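Local coordinates for glycoside hydrolase family 43 (Halothermothrix orenii, PDB 4QQS), which hydrolyses glycosidic bonds with alpha-L-arabinofuranosidase activity and probably takes part in breaking down plant polysaccharides such as xylan, at residues Lys40-Pro45 and Trp50-Leu55; Ser146-Asn151 and Ile155-Val160; Asn240-Lys245 and Gly297-Lys302. All coordinates share one frame; numbering follows the deposited sequence. Where two conformers were deposited one is given.

Contact 1 of 3, residues Lys40-Pro45 and Trp50-Leu55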
ATOM      1  N   LYS A  40     -11.600   4.273  -7.089  1.00  8.03           N
ATOM      2  CA  LYS A  40     -12.338   3.151  -7.627  1.00  8.22           C
ATOM      3  C   LYS A  40     -12.123   1.898  -6.792  1.00  7.85           C
ATOM      4  O   LYS A  40     -11.102   1.723  -6.118  1.00  8.45           O
ATOM      5  CB  LYS A  40     -11.897   2.880  -9.065  1.00  9.18           C
ATOM      6  CG  LYS A  40     -12.322   3.962 -10.043  1.00 10.67           C
ATOM      7  CD  LYS A  40     -11.759   3.753 -11.430  1.00 12.11           C
ATOM      8  CE  LYS A  40     -12.417   4.698 -12.424  1.00 15.17           C
ATOM      9  NZ  LYS A  40     -11.754   4.702 -13.750  1.00 16.48           N
ATOM     10  N   VAL A  41     -13.114   1.021  -6.871  1.00  8.01           N
ATOM     11  CA  VAL A  41     -13.074  -0.311  -6.288  1.00  8.56           C
ATOM     12  C   VAL A  41     -13.433  -1.338  -7.362  1.00  8.40           C
ATOM     13  O   VAL A  41     -14.316  -1.102  -8.187  1.00  8.83           O
ATOM     14  CB  VAL A  41     -13.993  -0.426  -5.043  1.00  8.90           C
ATOM     15  CG1 VAL A  41     -15.445  -0.104  -5.379  1.00  9.40           C
ATOM     16  CG2 VAL A  41     -13.847  -1.788  -4.373  1.00  9.69           C
ATOM     17  N   TRP A  42     -12.706  -2.454  -7.345  1.00  8.34           N
ATOM     18  CA  TRP A  42     -12.968  -3.602  -8.194  1.00  8.30           C
ATOM     19  C   TRP A  42     -13.223  -4.801  -7.283  1.00  8.59           C
ATOM     20  O   TRP A  42     -12.667  -4.897  -6.183  1.00  9.55           O
ATOM     21  CB  TRP A  42     -11.777  -3.916  -9.099  1.00  9.10           C
ATOM     22  CG  TRP A  42     -11.376  -2.868 -10.097  1.00  8.70           C
ATOM     23  CD1 TRP A  42     -11.602  -2.915 -11.442  1.00  9.23           C
ATOM     24  CD2 TRP A  42     -10.655  -1.643  -9.860  1.00  8.69           C
ATOM     25  NE1 TRP A  42     -11.064  -1.813 -12.054  1.00  9.13           N
ATOM     26  CE2 TRP A  42     -10.478  -1.016 -11.112  1.00  8.78           C
ATOM     27  CE3 TRP A  42     -10.119  -1.030  -8.721  1.00  9.03           C
ATOM     28  CZ2 TRP A  42      -9.808   0.193 -11.258  1.00  9.28           C
ATOM     29  CZ3 TRP A  42      -9.447   0.173  -8.878  1.00  9.76           C
ATOM     30  CH2 TRP A  42      -9.299   0.766 -10.131  1.00  9.66           C
ATOM     31  N   GLU A  43     -14.041  -5.732  -7.759  1.00  9.10           N
ATOM     32  CA  GLU A  43     -14.379  -6.917  -6.991  1.00  9.81           C
ATOM     33  C   GLU A  43     -13.970  -8.184  -7.741  1.00  9.59           C
ATOM     34  O   GLU A  43     -14.038  -8.239  -8.978  1.00 10.37           O
ATOM     35  CB  GLU A  43     -15.879  -6.940  -6.704  1.00 10.96           C
ATOM     36  CG  GLU A  43     -16.296  -8.034  -5.743  1.00 13.45           C
ATOM     37  CD  GLU A  43     -17.793  -8.100  -5.529  1.00 15.73           C
ATOM     38  OE1 GLU A  43     -18.420  -7.038  -5.381  1.00 15.60           O
ATOM     39  OE2 GLU A  43     -18.339  -9.222  -5.506  1.00 18.33           O
ATOM     40  N   SER A  44     -13.574  -9.216  -6.990  1.00  9.72           N
ATOM     41  CA  SER A  44     -13.223 -10.518  -7.553  1.00 10.15           C
ATOM     42  C   SER A  44     -13.585 -11.629  -6.582  1.00 10.57           C
ATOM     43  O   SER A  44     -13.490 -11.453  -5.375  1.00 11.07           O
ATOM     44  CB  SER A  44     -11.713 -10.570  -7.793  1.00 11.15           C
ATOM     45  OG  SER A  44     -11.291 -11.849  -8.230  1.00 11.58           O
ATOM     46  N   PRO A  45     -13.929 -12.815  -7.103  1.00 11.10           N
ATOM     47  CA  PRO A  45     -14.116 -13.974  -6.226  1.00 12.84           C
ATOM     48  C   PRO A  45     -12.829 -14.778  -6.056  1.00 13.64           C
ATOM     49  O   PRO A  45     -12.778 -15.685  -5.217  1.00 15.22           O
ATOM     50  CB  PRO A  45     -15.148 -14.808  -6.988  1.00 13.83           C
ATOM     51  CG  PRO A  45     -14.818 -14.555  -8.411  1.00 13.27           C
ATOM     52  CD  PRO A  45     -14.401 -13.091  -8.470  1.00 12.41           C
ATOM     53  N   TRP A  50     -11.564  -9.672 -12.397  1.00 12.42           N
ATOM     54  CA  TRP A  50     -11.895  -8.430 -11.697  1.00 11.93           C
ATOM     55  C   TRP A  50     -12.950  -7.635 -12.439  1.00 12.00           C
ATOM     56  O   TRP A  50     -12.911  -7.536 -13.673  1.00 13.19           O
ATOM     57  CB  TRP A  50     -10.657  -7.544 -11.534  1.00 11.67           C
ATOM     58  CG  TRP A  50      -9.654  -8.145 -10.613  1.00 10.86           C
ATOM     59  CD1 TRP A  50      -8.597  -8.926 -10.958  1.00 11.75           C
ATOM     60  CD2 TRP A  50      -9.625  -8.031  -9.179  1.00 10.53           C
ATOM     61  NE1 TRP A  50      -7.908  -9.310  -9.835  1.00 11.37           N
ATOM     62  CE2 TRP A  50      -8.524  -8.776  -8.731  1.00 10.82           C
ATOM     63  CE3 TRP A  50     -10.432  -7.389  -8.233  1.00 10.14           C
ATOM     64  CZ2 TRP A  50      -8.192  -8.876  -7.381  1.00 10.73           C
ATOM     65  CZ3 TRP A  50     -10.122  -7.509  -6.903  1.00 10.34           C
ATOM     66  CH2 TRP A  50      -9.009  -8.249  -6.484  1.00 10.39           C
ATOM     67  N   GLU A  51     -13.885  -7.066 -11.674  1.00 10.76           N
ATOM     68  CA  GLU A  51     -14.939  -6.234 -12.242  0.57 11.03           C
ATOM     69  C   GLU A  51     -14.952  -4.873 -11.541  1.00 10.31           C
ATOM     70  O   GLU A  51     -14.968  -4.786 -10.313  1.00 11.04           O
ATOM     71  CB  GLU A  51     -16.294  -6.939 -12.199  0.57 11.89           C
ATOM     72  CG  GLU A  51     -16.794  -7.264 -10.834  0.57 12.39           C
ATOM     73  CD  GLU A  51     -18.133  -7.981 -10.843  0.57 13.57           C
ATOM     74  OE1 GLU A  51     -18.904  -7.855 -11.823  0.57 13.92           O
ATOM     75  OE2 GLU A  51     -18.415  -8.672  -9.850  0.57 14.47           O
ATOM     76  N   LEU A  52     -14.933  -3.813 -12.333  1.00 10.08           N
ATOM     77  CA  LEU A  52     -14.982  -2.459 -11.810  1.00  9.53           C
ATOM     78  C   LEU A  52     -16.362  -2.173 -11.230  1.00 10.18           C
ATOM     79  O   LEU A  52     -17.369  -2.431 -11.880  1.00 10.82           O
ATOM     80  CB  LEU A  52     -14.665  -1.498 -12.949  1.00 10.09           C
ATOM     81  CG  LEU A  52     -14.786  -0.010 -12.641  1.00 10.84           C
ATOM     82  CD1 LEU A  52     -13.866   0.416 -11.493  1.00  9.99           C
ATOM     83  CD2 LEU A  52     -14.499   0.815 -13.892  1.00 12.43           C
ATOM     84  N   LYS A  53     -16.401  -1.623 -10.014  1.00 10.37           N
ATOM     85  CA  LYS A  53     -17.646  -1.351  -9.298  1.00 11.42           C
ATOM     86  C   LYS A  53     -17.810   0.104  -8.857  1.00 12.28           C
ATOM     87  O   LYS A  53     -18.574   0.384  -7.936  1.00 15.36           O
ATOM     88  CB  LYS A  53     -17.787  -2.274  -8.083  1.00 14.94           C
ATOM     89  CG  LYS A  53     -17.771  -3.762  -8.428  1.00 18.44           C
ATOM     90  CD  LYS A  53     -19.011  -4.482  -7.899  1.00 19.00           C
ATOM     91  CE  LYS A  53     -19.145  -5.897  -8.435  1.00 19.38           C
ATOM     92  NZ  LYS A  53     -20.015  -6.758  -7.570  1.00 20.22           N
ATOM     93  N   GLY A  54     -17.120   1.020  -9.527  1.00 11.24           N
ATOM     94  CA  GLY A  54     -17.340   2.442  -9.323  1.00 11.18           C
ATOM     95  C   GLY A  54     -16.479   3.061  -8.241  1.00 10.15           C
ATOM     96  O   GLY A  54     -15.508   2.466  -7.776  1.00  9.99           O
ATOM     97  N   LEU A  55     -16.830   4.281  -7.845  1.00  9.87           N
ATOM     98  CA  LEU A  55     -16.074   4.989  -6.814  1.00  9.31           C
ATOM     99  C   LEU A  55     -16.545   4.581  -5.425  1.00  9.41           C
ATOM    100  O   LEU A  55     -17.652   4.917  -5.004  1.00 11.27           O
ATOM    101  CB  LEU A  55     -16.187   6.510  -6.969  1.00 10.37           C
ATOM    102  CG  LEU A  55     -15.558   7.139  -8.213  1.00 11.28           C
ATOM    103  CD1 LEU A  55     -15.817   8.641  -8.237  1.00 12.61           C
ATOM    104  CD2 LEU A  55     -14.072   6.863  -8.301  1.00 12.45           C
TER
HETATM  105  O   HOH W   1     -16.437 -10.315  -9.215  1.00 26.72           O
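Val41 lies opposite Lys53 and Gly54, giving one hydrogen bond to each: its O accepts Lys53 N at 2.8 Å, while its N reaches Gly54 O at 2.9 Å. Lys53 and Gly54 together face Val41, and the antiparallel register slips by a residue between the Lys40-Leu55 and Trp42-Leu52 pairs, making a beta bulge. Glu43 and Glu51 add a reciprocal pair of backbone bonds.

Charge is concentrated on the face that carries Glu43 and Glu51. Glu43 is stretched out, its CG anti to the backbone N (chi1 -172°), whereas Lys53 bends at chi2 and brings NZ over the carboxylate plane, 2.7 Å from Glu43 OE1. Arg26 forms a salt bridge with the other oxygen, OE2, so both carboxylate oxygens have a cationic partner. In one of its two conformers Glu51 also approaches Lys53 NZ.

Away from the charges, Trp42 and Leu52 share a face, where Leu52 CD1 sits over the five-membered ring of Trp42, 3.8 Å from its centroid, in a CH-pi contact. At the far end of the pairing Leu55 CD2 touches Lys40 CG at 3.8 Å although the two side chains diverge. At the turn end Ser44 CB stands almost squarely over the six-membered ring of Trp50, 3.4 Å from the centroid and 10° off the normal. The edge of the same ring meets Trp42 O, 3.7 Å from CZ3. Ser44 OG is turned to Asp49 O, within the turn.

These strands form the outer beta hairpin of a four-stranded antiparallel blade in the five-bladed beta-propeller, strand 51-58 being one of its two edges.

Contact 2 of 3, residues Ser146-Asn151 and Ile155-Val160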
ATOM      1  N   SER A 146       8.391  15.464  -0.653  1.00  7.87           N
ATOM      2  CA  SER A 146       8.061  16.778  -1.187  1.00  9.04           C
ATOM      3  C   SER A 146       8.376  17.881  -0.197  1.00  9.73           C
ATOM      4  O   SER A 146       8.763  18.959  -0.620  1.00 13.29           O
ATOM      5  CB  SER A 146       6.584  16.849  -1.588  1.00  9.72           C
ATOM      6  OG  SER A 146       5.723  16.574  -0.502  1.00 10.60           O
ATOM      7  N   GLU A 147       8.203  17.625   1.097  1.00  8.47           N
ATOM      8  CA  GLU A 147       8.418  18.633   2.124  1.00  8.42           C
ATOM      9  C   GLU A 147       9.326  18.145   3.244  1.00  8.93           C
ATOM     10  O   GLU A 147       9.342  18.716   4.326  1.00 10.66           O
ATOM     11  CB  GLU A 147       7.080  19.102   2.711  1.00  9.01           C
ATOM     12  CG  GLU A 147       6.109  19.635   1.688  1.00  9.98           C
ATOM     13  CD  GLU A 147       4.949  20.359   2.327  1.00 11.06           C
ATOM     14  OE1 GLU A 147       3.834  19.818   2.393  1.00 11.60           O
ATOM     15  OE2 GLU A 147       5.142  21.499   2.780  1.00 13.30           O
ATOM     16  N   ASN A 148      10.106  17.107   2.987  1.00  9.11           N
ATOM     17  CA  ASN A 148      10.983  16.513   4.001  1.00  8.89           C
ATOM     18  C   ASN A 148      12.392  16.482   3.453  1.00  9.12           C
ATOM     19  O   ASN A 148      12.703  15.656   2.604  1.00 10.78           O
ATOM     20  CB  ASN A 148      10.481  15.102   4.324  1.00  8.86           C
ATOM     21  CG  ASN A 148      11.022  14.552   5.620  1.00  8.68           C
ATOM     22  OD1 ASN A 148      11.361  15.297   6.549  1.00 11.03           O
ATOM     23  ND2 ASN A 148      11.028  13.240   5.728  1.00  8.54           N
ATOM     24  N   ILE A 149      13.228  17.419   3.903  1.00 10.32           N
ATOM     25  CA  ILE A 149      14.605  17.521   3.431  1.00 11.21           C
ATOM     26  C   ILE A 149      15.503  17.309   4.635  1.00 10.22           C
ATOM     27  O   ILE A 149      15.400  18.023   5.642  1.00 11.65           O
ATOM     28  CB  ILE A 149      14.901  18.892   2.786  1.00 13.18           C
ATOM     29  CG1 ILE A 149      13.924  19.174   1.646  1.00 14.83           C
ATOM     30  CG2 ILE A 149      16.342  18.952   2.281  1.00 14.21           C
ATOM     31  CD1 ILE A 149      14.028  20.571   1.100  1.00 16.18           C
ATOM     32  N   ILE A 150      16.380  16.316   4.548  1.00  9.69           N
ATOM     33  CA  ILE A 150      17.297  15.996   5.637  1.00 10.02           C
ATOM     34  C   ILE A 150      18.692  15.904   5.032  1.00 10.67           C
ATOM     35  O   ILE A 150      18.932  15.113   4.109  1.00 10.97           O
ATOM     36  CB  ILE A 150      16.924  14.674   6.347  1.00 10.77           C
ATOM     37  CG1 ILE A 150      15.501  14.751   6.913  1.00 11.20           C
ATOM     38  CG2 ILE A 150      17.934  14.367   7.444  1.00 11.00           C
ATOM     39  CD1 ILE A 150      14.993  13.448   7.515  1.00 12.12           C
ATOM     40  N   ASN A 151      19.590  16.749   5.529  1.00 12.00           N
ATOM     41  CA  ASN A 151      20.964  16.809   5.040  1.00 13.61           C
ATOM     42  C   ASN A 151      21.022  16.888   3.524  1.00 13.32           C
ATOM     43  O   ASN A 151      21.801  16.192   2.856  1.00 14.18           O
ATOM     44  CB  ASN A 151      21.779  15.657   5.615  1.00 16.32           C
ATOM     45  CG  ASN A 151      22.025  15.836   7.113  1.00 19.01           C
ATOM     46  OD1 ASN A 151      22.252  16.956   7.588  1.00 20.36           O
ATOM     47  ND2 ASN A 151      21.949  14.751   7.860  1.00 20.41           N
ATOM     48  N   ILE A 155      13.565  13.305   1.123  1.00  7.52           N
ATOM     49  CA  ILE A 155      13.528  11.921   1.569  1.00  7.21           C
ATOM     50  C   ILE A 155      12.174  11.552   2.149  1.00  6.85           C
ATOM     51  O   ILE A 155      11.647  12.255   3.018  1.00  7.88           O
ATOM     52  CB  ILE A 155      14.688  11.653   2.579  1.00  8.30           C
ATOM     53  CG1 ILE A 155      14.792  10.176   2.944  1.00  8.69           C
ATOM     54  CG2 ILE A 155      14.592  12.542   3.804  1.00  9.41           C
ATOM     55  CD1 ILE A 155      16.137   9.816   3.579  1.00 10.39           C
ATOM     56  N   SER A 156      11.607  10.459   1.642  1.00  6.08           N
ATOM     57  CA  SER A 156      10.402   9.881   2.216  1.00  6.26           C
ATOM     58  C   SER A 156      10.776   8.861   3.275  1.00  6.11           C
ATOM     59  O   SER A 156      11.521   7.915   3.002  1.00  6.85           O
ATOM     60  CB  SER A 156       9.526   9.237   1.143  1.00  6.73           C
ATOM     61  OG  SER A 156       8.905  10.232   0.346  1.00  7.46           O
ATOM     62  N   GLN A 157      10.284   9.086   4.490  1.00  5.98           N
ATOM     63  CA  GLN A 157      10.521   8.228   5.649  1.00  5.81           C
ATOM     64  C   GLN A 157       9.210   7.603   6.108  1.00  5.59           C
ATOM     65  O   GLN A 157       8.161   8.246   6.015  1.00  6.32           O
ATOM     66  CB  GLN A 157      11.048   9.060   6.818  1.00  6.56           C
ATOM     67  CG  GLN A 157      12.291   9.876   6.561  1.00  7.27           C
ATOM     68  CD  GLN A 157      12.580  10.755   7.762  1.00  7.81           C
ATOM     69  OE1 GLN A 157      11.756  11.592   8.127  1.00  8.21           O
ATOM     70  NE2 GLN A 157      13.709  10.528   8.421  1.00  8.93           N
ATOM     71  N   ILE A 158       9.275   6.375   6.623  1.00  5.30           N
ATOM     72  CA  ILE A 158       8.106   5.734   7.209  1.00  5.13           C
ATOM     73  C   ILE A 158       8.152   5.837   8.724  1.00  5.16           C
ATOM     74  O   ILE A 158       9.140   5.432   9.334  1.00  5.75           O
ATOM     75  CB  ILE A 158       7.995   4.268   6.760  1.00  5.35           C
ATOM     76  CG1 ILE A 158       7.748   4.200   5.250  1.00  6.06           C
ATOM     77  CG2 ILE A 158       6.881   3.537   7.515  1.00  5.77           C
ATOM     78  CD1 ILE A 158       7.993   2.827   4.632  1.00  6.48           C
ATOM     79  N   TYR A 159       7.082   6.396   9.286  1.00  5.52           N
ATOM     80  CA  TYR A 159       6.866   6.512  10.714  1.00  5.46           C
ATOM     81  C   TYR A 159       5.750   5.570  11.138  1.00  5.66           C
ATOM     82  O   TYR A 159       4.932   5.139  10.332  1.00  6.32           O
ATOM     83  CB  TYR A 159       6.493   7.961  11.081  1.00  6.23           C
ATOM     84  CG  TYR A 159       7.656   8.908  11.010  1.00  6.47           C
ATOM     85  CD1 TYR A 159       8.058   9.459   9.797  1.00  6.51           C
ATOM     86  CD2 TYR A 159       8.377   9.242  12.147  1.00  7.04           C
ATOM     87  CE1 TYR A 159       9.137  10.302   9.703  1.00  7.54           C
ATOM     88  CE2 TYR A 159       9.470  10.097  12.066  1.00  7.88           C
ATOM     89  CZ  TYR A 159       9.840  10.619  10.844  1.00  7.64           C
ATOM     90  OH  TYR A 159      10.925  11.461  10.774  1.00  8.71           O
ATOM     91  N   VAL A 160       5.714   5.288  12.434  1.00  6.07           N
ATOM     92  CA  VAL A 160       4.643   4.514  13.035  1.00  6.28           C
ATOM     93  C   VAL A 160       4.201   5.165  14.331  1.00  6.52           C
ATOM     94  O   VAL A 160       5.010   5.703  15.090  1.00  6.90           O
ATOM     95  CB  VAL A 160       5.061   3.036  13.280  1.00  6.99           C
ATOM     96  CG1 VAL A 160       6.312   2.928  14.146  1.00  8.18           C
ATOM     97  CG2 VAL A 160       3.915   2.224  13.875  1.00  7.56           C
TER
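The first torsions of Asn148 and Gln157 bring their amides together: in Asn148 chi1 is -163°, with CG swung away from the backbone N, which carries the amide across to the neighbouring strand, while chi1 of -56° puts CG of Gln157 anti to the carbonyl carbon and raises its otherwise extended chain to meet it. The setting is a short beta hairpin in which the brief strand 149-150 turns back onto the long strand 153-162, part of the propeller's mixed sheet.

Ile155 N donates to Asn148 O at 2.9 Å in a nearly straight bond. The carbonyl of Ile155 is taken by the side chain of the same asparagine, Asn148 ND2 reaching Ile155 O at 2.9 Å along a more bent path. Asn148 therefore holds Ile155 by both main chain and side chain. The second bond of the ND2 group, to Gln157 OE1, is 3.0 Å long and runs in the plane of the asparagine amide with an N-H...O angle of 168°. These two bonds fix the rotation of the buried amide and make it a clamp between two residues of one strand.

Ile150 closes the contact on the apolar side. Its CD1 lies 3.8 Å from Ile155 CG2; the Ile150 and Gln157 side chains approach from opposite directions, Ile150 CD1 coming within 3.3 Å of Gln157 NE2. That nitrogen is bonded to Gln179 OE1, so both ends of the glutamine amide are engaged. The side chain of Gln157 is about 9 Å from that of Glu195, the predicted proton donor, so the network lies near the probable catalytic site. At Gln157 OE1 two donors enter from opposite faces of the amide: Asn148 ND2 on one and Tyr159 OH, 2.8 Å away, on the other.

Contact 3 of 3, residues Asn240-Lys245 and Gly297-Lys302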
ATOM      1  N   ASN A 240      17.341  -7.661   0.413  1.00  6.64           N
ATOM      2  CA  ASN A 240      16.429  -6.814  -0.347  1.00  6.09           C
ATOM      3  C   ASN A 240      17.056  -6.393  -1.678  1.00  6.28           C
ATOM      4  O   ASN A 240      18.270  -6.272  -1.796  1.00  7.16           O
ATOM      5  CB  ASN A 240      16.128  -5.548   0.439  1.00  5.94           C
ATOM      6  CG  ASN A 240      15.078  -5.728   1.525  1.00  5.94           C
ATOM      7  OD1 ASN A 240      14.250  -6.643   1.481  1.00  6.33           O
ATOM      8  ND2 ASN A 240      15.081  -4.815   2.488  1.00  5.97           N
ATOM      9  N   PRO A 241      16.224  -6.142  -2.691  1.00  6.40           N
ATOM     10  CA  PRO A 241      14.766  -6.256  -2.698  1.00  6.71           C
ATOM     11  C   PRO A 241      14.306  -7.700  -2.875  1.00  7.20           C
ATOM     12  O   PRO A 241      15.009  -8.531  -3.460  1.00  8.70           O
ATOM     13  CB  PRO A 241      14.367  -5.413  -3.917  1.00  7.20           C
ATOM     14  CG  PRO A 241      15.523  -5.582  -4.855  1.00  7.89           C
ATOM     15  CD  PRO A 241      16.740  -5.613  -3.965  1.00  7.14           C
ATOM     16  N   ILE A 242      13.097  -7.979  -2.394  1.00  6.80           N
ATOM     17  CA  ILE A 242      12.471  -9.286  -2.581  1.00  7.62           C
ATOM     18  C   ILE A 242      11.618  -9.371  -3.842  1.00  7.92           C
ATOM     19  O   ILE A 242      11.293 -10.477  -4.276  1.00  9.44           O
ATOM     20  CB  ILE A 242      11.670  -9.735  -1.339  1.00  8.88           C
ATOM     21  CG1 ILE A 242      10.443  -8.862  -1.105  1.00  9.86           C
ATOM     22  CG2 ILE A 242      12.578  -9.760  -0.120  1.00  9.09           C
ATOM     23  CD1 ILE A 242       9.516  -9.450  -0.042  1.00 11.18           C
ATOM     24  N   LEU A 243      11.280  -8.232  -4.440  1.00  7.64           N
ATOM     25  CA  LEU A 243      10.518  -8.224  -5.675  1.00  7.98           C
ATOM     26  C   LEU A 243      11.038  -7.054  -6.493  1.00  7.87           C
ATOM     27  O   LEU A 243      10.952  -5.891  -6.079  1.00  8.83           O
ATOM     28  CB  LEU A 243       9.030  -8.122  -5.383  1.00  9.59           C
ATOM     29  CG  LEU A 243       8.119  -8.382  -6.582  1.00 12.31           C
ATOM     30  CD1 LEU A 243       8.304  -9.781  -7.161  1.00 13.52           C
ATOM     31  CD2 LEU A 243       6.661  -8.177  -6.192  1.00 12.42           C
ATOM     32  N   SER A 244      11.636  -7.374  -7.637  1.00  8.50           N
ATOM     33  CA  SER A 244      12.266  -6.364  -8.469  1.00  8.13           C
ATOM     34  C   SER A 244      12.053  -6.703  -9.946  1.00  8.48           C
ATOM     35  O   SER A 244      11.557  -7.781 -10.299  1.00  9.16           O
ATOM     36  CB  SER A 244      13.746  -6.208  -8.110  1.00  9.25           C
ATOM     37  OG  SER A 244      14.434  -7.418  -8.307  1.00 10.64           O
ATOM     38  N   LYS A 245      12.415  -5.755 -10.797  1.00  8.34           N
ATOM     39  CA  LYS A 245      12.102  -5.810 -12.210  1.00  8.83           C
ATOM     40  C   LYS A 245      12.647  -7.052 -12.912  1.00  9.33           C
ATOM     41  O   LYS A 245      13.636  -7.671 -12.501  1.00 10.09           O
ATOM     42  CB  LYS A 245      12.661  -4.558 -12.896  1.00  9.65           C
ATOM     43  CG  LYS A 245      14.182  -4.530 -12.921  1.00 11.24           C
ATOM     44  CD  LYS A 245      14.760  -3.218 -13.419  1.00 12.63           C
ATOM     45  CE  LYS A 245      16.285  -3.313 -13.514  1.00 14.41           C
ATOM     46  NZ  LYS A 245      16.898  -2.034 -13.892  1.00 16.32           N
ATOM     47  N   GLY A 297      12.779 -18.242   7.711  1.00 17.79           N
ATOM     48  CA  GLY A 297      12.617 -16.930   8.326  1.00 17.31           C
ATOM     49  C   GLY A 297      12.764 -15.767   7.359  1.00 16.11           C
ATOM     50  O   GLY A 297      12.844 -14.611   7.768  1.00 18.20           O
ATOM     51  N   ILE A 298      12.851 -16.082   6.079  1.00 13.41           N
ATOM     52  CA  ILE A 298      12.990 -15.085   5.037  1.00 11.82           C
ATOM     53  C   ILE A 298      11.659 -14.994   4.299  1.00  9.80           C
ATOM     54  O   ILE A 298      11.060 -16.013   3.972  1.00  9.82           O
ATOM     55  CB  ILE A 298      14.134 -15.472   4.069  1.00 12.70           C
ATOM     56  CG1 ILE A 298      15.464 -15.547   4.815  1.00 14.66           C
ATOM     57  CG2 ILE A 298      14.205 -14.507   2.898  1.00 13.28           C
ATOM     58  CD1 ILE A 298      16.592 -16.100   3.991  1.00 16.59           C
ATOM     59  N   LEU A 299      11.200 -13.768   4.072  1.00  8.95           N
ATOM     60  CA  LEU A 299      10.025 -13.512   3.271  1.00  8.53           C
ATOM     61  C   LEU A 299      10.410 -13.493   1.788  1.00  8.56           C
ATOM     62  O   LEU A 299      11.340 -12.780   1.399  1.00  8.99           O
ATOM     63  CB  LEU A 299       9.404 -12.191   3.715  1.00  8.75           C
ATOM     64  CG  LEU A 299       8.113 -11.775   3.028  1.00  8.75           C
ATOM     65  CD1 LEU A 299       7.025 -12.833   3.186  1.00  9.28           C
ATOM     66  CD2 LEU A 299       7.643 -10.424   3.589  1.00  9.66           C
ATOM     67  N   LYS A 300       9.713 -14.295   0.982  1.00  8.97           N
ATOM     68  CA  LYS A 300      10.049 -14.516  -0.423  1.00  9.58           C
ATOM     69  C   LYS A 300       8.820 -14.372  -1.308  1.00  9.49           C
ATOM     70  O   LYS A 300       7.693 -14.626  -0.879  1.00  9.43           O
ATOM     71  CB  LYS A 300      10.644 -15.921  -0.618  1.00 10.37           C
ATOM     72  CG  LYS A 300      11.846 -16.197   0.257  1.00 11.25           C
ATOM     73  CD  LYS A 300      12.500 -17.539  -0.082  1.00 13.04           C
ATOM     74  CE  LYS A 300      13.725 -17.808   0.778  1.00 14.95           C
ATOM     75  NZ  LYS A 300      14.438 -19.042   0.352  1.00 16.40           N
ATOM     76  N   VAL A 301       9.061 -13.974  -2.552  1.00 10.28           N
ATOM     77  CA  VAL A 301       8.029 -13.937  -3.576  1.00 10.38           C
ATOM     78  C   VAL A 301       8.445 -14.844  -4.721  1.00 11.01           C
ATOM     79  O   VAL A 301       9.588 -14.787  -5.180  1.00 12.79           O
ATOM     80  CB  VAL A 301       7.811 -12.508  -4.133  1.00 11.76           C
ATOM     81  CG1 VAL A 301       6.712 -12.518  -5.192  1.00 11.87           C
ATOM     82  CG2 VAL A 301       7.462 -11.554  -3.023  1.00 12.79           C
ATOM     83  N   LYS A 302       7.525 -15.685  -5.175  1.00 10.72           N
ATOM     84  CA  LYS A 302       7.730 -16.420  -6.406  1.00 11.91           C
ATOM     85  C   LYS A 302       7.307 -15.489  -7.535  1.00 11.69           C
ATOM     86  O   LYS A 302       6.147 -15.438  -7.921  1.00 12.31           O
ATOM     87  CB  LYS A 302       6.910 -17.704  -6.423  1.00 14.41           C
ATOM     88  CG  LYS A 302       7.187 -18.556  -7.637  1.00 18.18           C
ATOM     89  CD  LYS A 302       6.328 -19.809  -7.665  1.00 21.32           C
ATOM     90  CE  LYS A 302       6.774 -20.762  -8.771  1.00 23.73           C
ATOM     91  NZ  LYS A 302       6.953 -20.061 -10.072  1.00 25.28           N
TER
HETATM   92  O   HOH W   2      11.784 -13.030  -3.085  1.00 11.18           O
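Ile242, Leu243, Leu299 and Val301 make a small apolar junction between the 240-245 loop and strand 298-302. Ile242 is its hub. With chi1 at 67° its CG1 sits between the backbone N and the carbonyl carbon, and from there CD1 reaches out between the two residues opposite, 4.1 Å from Leu299 CG and 4.2 Å from Val301 CG2. Its other branch, CG2, rests on the main chain, 3.6 Å from Leu299 O. Leu243 comes in beside it: its CD1 meets Val301 CG1 at 3.7 Å, the two side chains crossing at about a right angle. Val301 is thus touched on both methyls, each by a different residue.

Polar contact is indirect. A water donates to Ile242 O and accepts from Val301 N, each 2.9 Å away, and so spans backbones too far apart to pair, the closest CA atoms, of Ile242 and Lys300, being 6.2 Å apart.

Ile242 and Leu243 both lie opposite Ile222, forming a classic beta bulge against strand 221-227. Strand 298-302 is an edge strand of the last four-stranded sheet, and Leu292 of strand 285-295 touches both Leu299 and Val301. Tyr224 OH binds Leu299 N, giving the seam a direct bond from strand 221-227. Between these segments the join rests on apolar side chains, with a single water linking the backbones.

From the N terminus the three contacts follow one another in series; none nests in or crosses another. Contact 1 closes a tight hairpin, with four residues between its segments, on the first four-stranded sheet. Contact 2 closes a second hairpin, with three residues between, on the mixed sheet across the chain's centre, about 33 Å away between contact centres. Contact 3 differs: it spans 51 residues, enclosing strands 257-261, 268-275 and 285-295, and brings the edge strand of the last sheet against the loop that follows strand 235-236. The hairpins thus tie strands within a sheet, while contact 3 joins successive sheets; contacts 2 and 3 approach to about 11 Å between nearest atoms.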